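Local coordinates for extracellular solute-binding protein, family 5 (Chelativorans sp., PDB 6WM6) that binds EDTA and related aminopolycarboxylates in the periplasm, probably handing them to an ABC transporter for uptake, at residues P44-T55 against P247-T258. Numbering follows the deposited sequence.
Sequences PGKGGEVTFAVT and PYLDKLKFRIIT. With EDO (1,2-ethanediol), chain H.
E49 and K253 form a salt bridge on the face of the parallel pair 49-54 and 251-256 that also carries T51, A53, K251 and R255. Followed outward, E49 CB lies near K251 O, its CG against K251 CB, and its carboxylate carbon CD along the same methylene. The branches then part: OE2 rests 3.5 Å from K251 CG, while OE1 takes K253 NZ at 3.0 Å on its syn side, 22° out of the carboxylate plane. CG stands anti to the carbonyl carbon (chi1 -53°) and the chain runs extended beyond it, side by side with K251, whose own ammonium pairs with E225. With an alanine here in place of E49, K253 NZ would probably lose this carboxylate and the K251 methylenes their cover.

Between the strands, backbone bonds alternate in direction, from V50 N to K251 O through I257 N to V54 O. On the other face, F52 CB packs 3.7 Å from F254 CD1, the two rings inclined at 57°, and V54 CG1 reaches the same F254 CD1; helix 71-77 borders V54 and F254.

Before the strands, G48 O accepts both D250 N and K251 N, and G48 N bonds D250 OD2 at 3.0 Å from above the carboxylate plane. Farther back, P44 CG sits over the centre of the Y248 ring, 3.7 Å above its plane, and K46 NZ makes an off-centre cation-pi contact, 4.4 Å from the centroid.

Within this chain 49-54 is an outermost strand of a four-stranded mixed sheet of this family 5 solute-binding protein, paired with 251-256 from almost 200 residues later; this is structural packing, with charged pairing on one face, apolar packing on the other and the backbone ladder holding the register.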
loop_
_atom_site.group_PDB
_atom_site.type_symbol
_atom_site.label_atom_id
_atom_site.label_comp_id
_atom_site.label_asym_id
_atom_site.label_seq_id
_atom_site.Cartn_x
_atom_site.Cartn_y
_atom_site.Cartn_z
ATOM N N PRO A 44 -29.344 -0.503 0.703
ATOM C CA PRO A 44 -29.716 0.307 -0.461
ATOM C C PRO A 44 -30.866 -0.315 -1.243
ATOM O O PRO A 44 -31.216 -1.481 -1.059
ATOM C CB PRO A 44 -28.440 0.340 -1.308
ATOM C CG PRO A 44 -27.657 -0.835 -0.895
ATOM C CD PRO A 44 -28.067 -1.218 0.506
ATOM N N GLY A 45 -31.444 0.502 -2.108
ATOM C CA GLY A 45 -32.382 0.015 -3.098
ATOM C C GLY A 45 -31.671 -0.712 -4.208
ATOM O O GLY A 45 -30.443 -0.794 -4.256
ATOM N N LYS A 46 -32.463 -1.237 -5.140
ATOM C CA LYS A 46 -31.946 -1.985 -6.277
ATOM C C LYS A 46 -31.949 -1.087 -7.506
ATOM O O LYS A 46 -32.975 -0.467 -7.830
ATOM C CB LYS A 46 -32.798 -3.232 -6.526
ATOM C CG LYS A 46 -32.010 -4.535 -6.640
ATOM C CD LYS A 46 -31.633 -5.121 -5.274
ATOM C CE LYS A 46 -30.825 -6.414 -5.432
ATOM N NZ LYS A 46 -30.512 -7.094 -4.139
ATOM N N GLY A 47 -30.809 -1.008 -8.178
ATOM C CA GLY A 47 -30.675 -0.298 -9.430
ATOM C C GLY A 47 -29.853 0.972 -9.294
ATOM O O GLY A 47 -29.365 1.330 -8.222
ATOM N N GLY A 48 -29.696 1.644 -10.417
ATOM C CA GLY A 48 -28.934 2.868 -10.453
ATOM C C GLY A 48 -27.487 2.657 -10.839
ATOM O O GLY A 48 -27.063 1.567 -11.218
ATOM N N GLU A 49 -26.717 3.735 -10.753
ATOM C CA GLU A 49 -25.315 3.704 -11.157
ATOM C C GLU A 49 -24.484 4.547 -10.208
ATOM O O GLU A 49 -24.977 5.523 -9.633
ATOM C CB GLU A 49 -25.112 4.228 -12.588
ATOM C CG GLU A 49 -25.981 3.553 -13.643
ATOM C CD GLU A 49 -25.558 3.908 -15.059
ATOM O OE1 GLU A 49 -24.644 4.743 -15.208
ATOM O OE2 GLU A 49 -26.140 3.343 -16.011
ATOM N N VAL A 50 -23.224 4.165 -10.044
ATOM C CA VAL A 50 -22.229 4.926 -9.291
ATOM C C VAL A 50 -20.985 5.039 -10.163
ATOM O O VAL A 50 -20.561 4.050 -10.782
ATOM C CB VAL A 50 -21.890 4.255 -7.949
ATOM C CG1 VAL A 50 -20.599 4.840 -7.341
ATOM C CG2 VAL A 50 -23.060 4.364 -6.991
ATOM N N THR A 51 -20.398 6.234 -10.199
ATOM C CA THR A 51 -19.150 6.484 -10.904
ATOM C C THR A 51 -18.079 6.914 -9.915
ATOM O O THR A 51 -18.274 7.868 -9.156
ATOM C CB THR A 51 -19.337 7.532 -11.987
ATOM O OG1 THR A 51 -20.299 7.062 -12.947
ATOM C CG2 THR A 51 -18.040 7.789 -12.715
ATOM N N PHE A 52 -16.946 6.221 -9.951
ATOM C CA PHE A 52 -15.813 6.407 -9.037
ATOM C C PHE A 52 -14.622 6.871 -9.863
ATOM O O PHE A 52 -14.225 6.204 -10.822
ATOM C CB PHE A 52 -15.549 5.045 -8.374
ATOM C CG PHE A 52 -14.546 5.031 -7.243
ATOM C CD1 PHE A 52 -13.221 5.359 -7.445
ATOM C CD2 PHE A 52 -14.930 4.616 -5.978
ATOM C CE1 PHE A 52 -12.306 5.307 -6.382
ATOM C CE2 PHE A 52 -14.019 4.555 -4.935
ATOM C CZ PHE A 52 -12.721 4.900 -5.141
ATOM N N ALA A 53 -14.039 8.000 -9.489
ATOM C CA ALA A 53 -12.907 8.540 -10.224
ATOM C C ALA A 53 -11.627 7.810 -9.853
ATOM O O ALA A 53 -11.372 7.554 -8.673
ATOM C CB ALA A 53 -12.719 10.025 -9.895
ATOM N N VAL A 54 -10.803 7.497 -10.867
ATOM C CA VAL A 54 -9.473 6.926 -10.640
ATOM C C VAL A 54 -8.445 7.760 -11.380
ATOM O O VAL A 54 -8.765 8.410 -12.378
ATOM C CB VAL A 54 -9.385 5.439 -11.045
ATOM C CG1 VAL A 54 -10.389 4.631 -10.225
ATOM C CG2 VAL A 54 -9.610 5.264 -12.521
ATOM N N THR A 55 -7.203 7.734 -10.872
ATOM C CA THR A 55 -6.173 8.692 -11.261
ATOM C C THR A 55 -5.203 8.171 -12.320
ATOM O O THR A 55 -4.350 8.939 -12.775
ATOM C CB THR A 55 -5.364 9.126 -10.028
ATOM O OG1 THR A 55 -4.751 7.980 -9.429
ATOM C CG2 THR A 55 -6.259 9.809 -8.997
ATOM N N PRO A 247 -25.116 -7.938 -6.257
ATOM C CA PRO A 247 -24.844 -6.500 -6.380
ATOM C C PRO A 247 -26.142 -5.692 -6.420
ATOM O O PRO A 247 -27.206 -6.225 -6.757
ATOM C CB PRO A 247 -24.146 -6.410 -7.741
ATOM C CG PRO A 247 -24.732 -7.509 -8.528
ATOM C CD PRO A 247 -24.955 -8.634 -7.546
ATOM N N TYR A 248 -26.064 -4.423 -6.074
ATOM C CA TYR A 248 -27.240 -3.555 -6.059
ATOM C C TYR A 248 -27.337 -2.593 -7.229
ATOM O O TYR A 248 -28.432 -2.074 -7.480
ATOM C CB TYR A 248 -27.267 -2.726 -4.765
ATOM C CG TYR A 248 -27.471 -3.545 -3.523
ATOM C CD1 TYR A 248 -26.409 -4.125 -2.852
ATOM C CD2 TYR A 248 -28.741 -3.735 -2.999
ATOM C CE1 TYR A 248 -26.602 -4.869 -1.709
ATOM C CE2 TYR A 248 -28.940 -4.481 -1.850
ATOM C CZ TYR A 248 -27.858 -5.039 -1.213
ATOM O OH TYR A 248 -28.031 -5.790 -0.061
ATOM N N LEU A 249 -26.256 -2.330 -7.948
ATOM C CA LEU A 249 -26.252 -1.316 -9.000
ATOM C C LEU A 249 -26.426 -1.944 -10.375
ATOM O O LEU A 249 -25.991 -3.067 -10.638
ATOM C CB LEU A 249 -24.936 -0.542 -8.992
ATOM C CG LEU A 249 -24.632 0.223 -7.704
ATOM C CD1 LEU A 249 -23.176 0.624 -7.671
ATOM C CD2 LEU A 249 -25.532 1.434 -7.586
ATOM N N ASP A 250 -27.064 -1.189 -11.264
ATOM C CA ASP A 250 -27.127 -1.592 -12.663
ATOM C C ASP A 250 -25.791 -1.389 -13.357
ATOM O O ASP A 250 -25.432 -2.176 -14.231
ATOM C CB ASP A 250 -28.202 -0.784 -13.395
ATOM C CG ASP A 250 -29.601 -1.111 -12.921
ATOM O OD1 ASP A 250 -29.904 -2.304 -12.750
ATOM O OD2 ASP A 250 -30.382 -0.162 -12.710
ATOM N N LYS A 251 -25.051 -0.342 -12.993
ATOM C CA LYS A 251 -23.714 -0.129 -13.508
ATOM C C LYS A 251 -22.836 0.473 -12.426
ATOM O O LYS A 251 -23.276 1.311 -11.628
ATOM C CB LYS A 251 -23.686 0.782 -14.747
ATOM C CG LYS A 251 -24.542 0.265 -15.891
ATOM C CD LYS A 251 -24.091 0.821 -17.233
ATOM C CE LYS A 251 -25.033 0.366 -18.343
ATOM N NZ LYS A 251 -24.531 0.740 -19.696
ATOM N N LEU A 252 -21.579 0.024 -12.405
ATOM C CA LEU A 252 -20.510 0.587 -11.590
ATOM C C LEU A 252 -19.430 1.031 -12.565
ATOM O O LEU A 252 -18.954 0.221 -13.382
ATOM C CB LEU A 252 -19.959 -0.474 -10.638
ATOM C CG LEU A 252 -18.706 -0.068 -9.865
ATOM C CD1 LEU A 252 -18.963 1.151 -8.994
ATOM C CD2 LEU A 252 -18.237 -1.260 -9.020
ATOM N N LYS A 253 -19.087 2.308 -12.537
ATOM C CA LYS A 253 -18.182 2.892 -13.508
ATOM C C LYS A 253 -16.969 3.476 -12.804
ATOM O O LYS A 253 -17.082 4.040 -11.707
ATOM C CB LYS A 253 -18.890 4.004 -14.303
ATOM C CG LYS A 253 -19.951 3.464 -15.251
ATOM C CD LYS A 253 -20.809 4.559 -15.850
ATOM C CE LYS A 253 -21.727 3.961 -16.897
ATOM N NZ LYS A 253 -22.661 4.986 -17.438
ATOM N N PHE A 254 -15.801 3.344 -13.441
ATOM C CA PHE A 254 -14.574 4.000 -12.997
ATOM C C PHE A 254 -14.167 4.976 -14.084
ATOM O O PHE A 254 -13.865 4.560 -15.212
ATOM C CB PHE A 254 -13.499 2.962 -12.704
ATOM C CG PHE A 254 -13.840 2.065 -11.556
ATOM C CD1 PHE A 254 -13.667 2.502 -10.250
ATOM C CD2 PHE A 254 -14.342 0.804 -11.782
ATOM C CE1 PHE A 254 -13.979 1.688 -9.187
ATOM C CE2 PHE A 254 -14.649 -0.038 -10.704
ATOM C CZ PHE A 254 -14.476 0.405 -9.422
ATOM N N ARG A 255 -14.219 6.261 -13.762
ATOM C CA ARG A 255 -13.903 7.325 -14.703
ATOM C C ARG A 255 -12.461 7.763 -14.489
ATOM O O ARG A 255 -12.072 8.110 -13.374
ATOM C CB ARG A 255 -14.843 8.502 -14.462
ATOM C CG ARG A 255 -14.560 9.729 -15.329
ATOM C CD ARG A 255 -15.105 9.590 -16.731
ATOM N NE ARG A 255 -15.048 10.882 -17.422
ATOM C CZ ARG A 255 -14.152 11.208 -18.349
ATOM N NH1 ARG A 255 -13.230 10.342 -18.733
ATOM N NH2 ARG A 255 -14.193 12.415 -18.897
ATOM N N ILE A 256 -11.681 7.751 -15.563
ATOM C CA ILE A 256 -10.265 8.087 -15.489
ATOM C C ILE A 256 -10.104 9.603 -15.530
ATOM O O ILE A 256 -10.480 10.239 -16.520
ATOM C CB ILE A 256 -9.496 7.388 -16.624
ATOM C CG1 ILE A 256 -9.571 5.866 -16.401
ATOM C CG2 ILE A 256 -8.055 7.866 -16.681
ATOM C CD1 ILE A 256 -9.513 5.051 -17.665
ATOM N N ILE A 257 -9.549 10.163 -14.459
ATOM C CA ILE A 257 -9.236 11.593 -14.335
ATOM C C ILE A 257 -7.797 11.653 -13.825
ATOM O O ILE A 257 -7.551 11.567 -12.611
ATOM C CB ILE A 257 -10.187 12.324 -13.382
ATOM C CG1 ILE A 257 -11.636 12.145 -13.833
ATOM C CG2 ILE A 257 -9.836 13.814 -13.293
ATOM C CD1 ILE A 257 -12.658 12.766 -12.895
ATOM N N THR A 258 -6.842 11.809 -14.746
ATOM C CA THR A 258 -5.429 11.714 -14.378
ATOM C C THR A 258 -4.962 12.915 -13.566
ATOM O O THR A 258 -4.004 12.798 -12.792
ATOM C CB THR A 258 -4.576 11.560 -15.642
ATOM O OG1 THR A 258 -4.900 12.605 -16.569
ATOM C CG2 THR A 258 -4.822 10.199 -16.294
HETATM C C1 EDO H . -8.316 6.013 -7.004
HETATM O O1 EDO H . -7.291 6.455 -7.910
HETATM C C2 EDO H . -8.088 4.551 -6.629
HETATM O O2 EDO H . -7.314 4.462 -5.425
#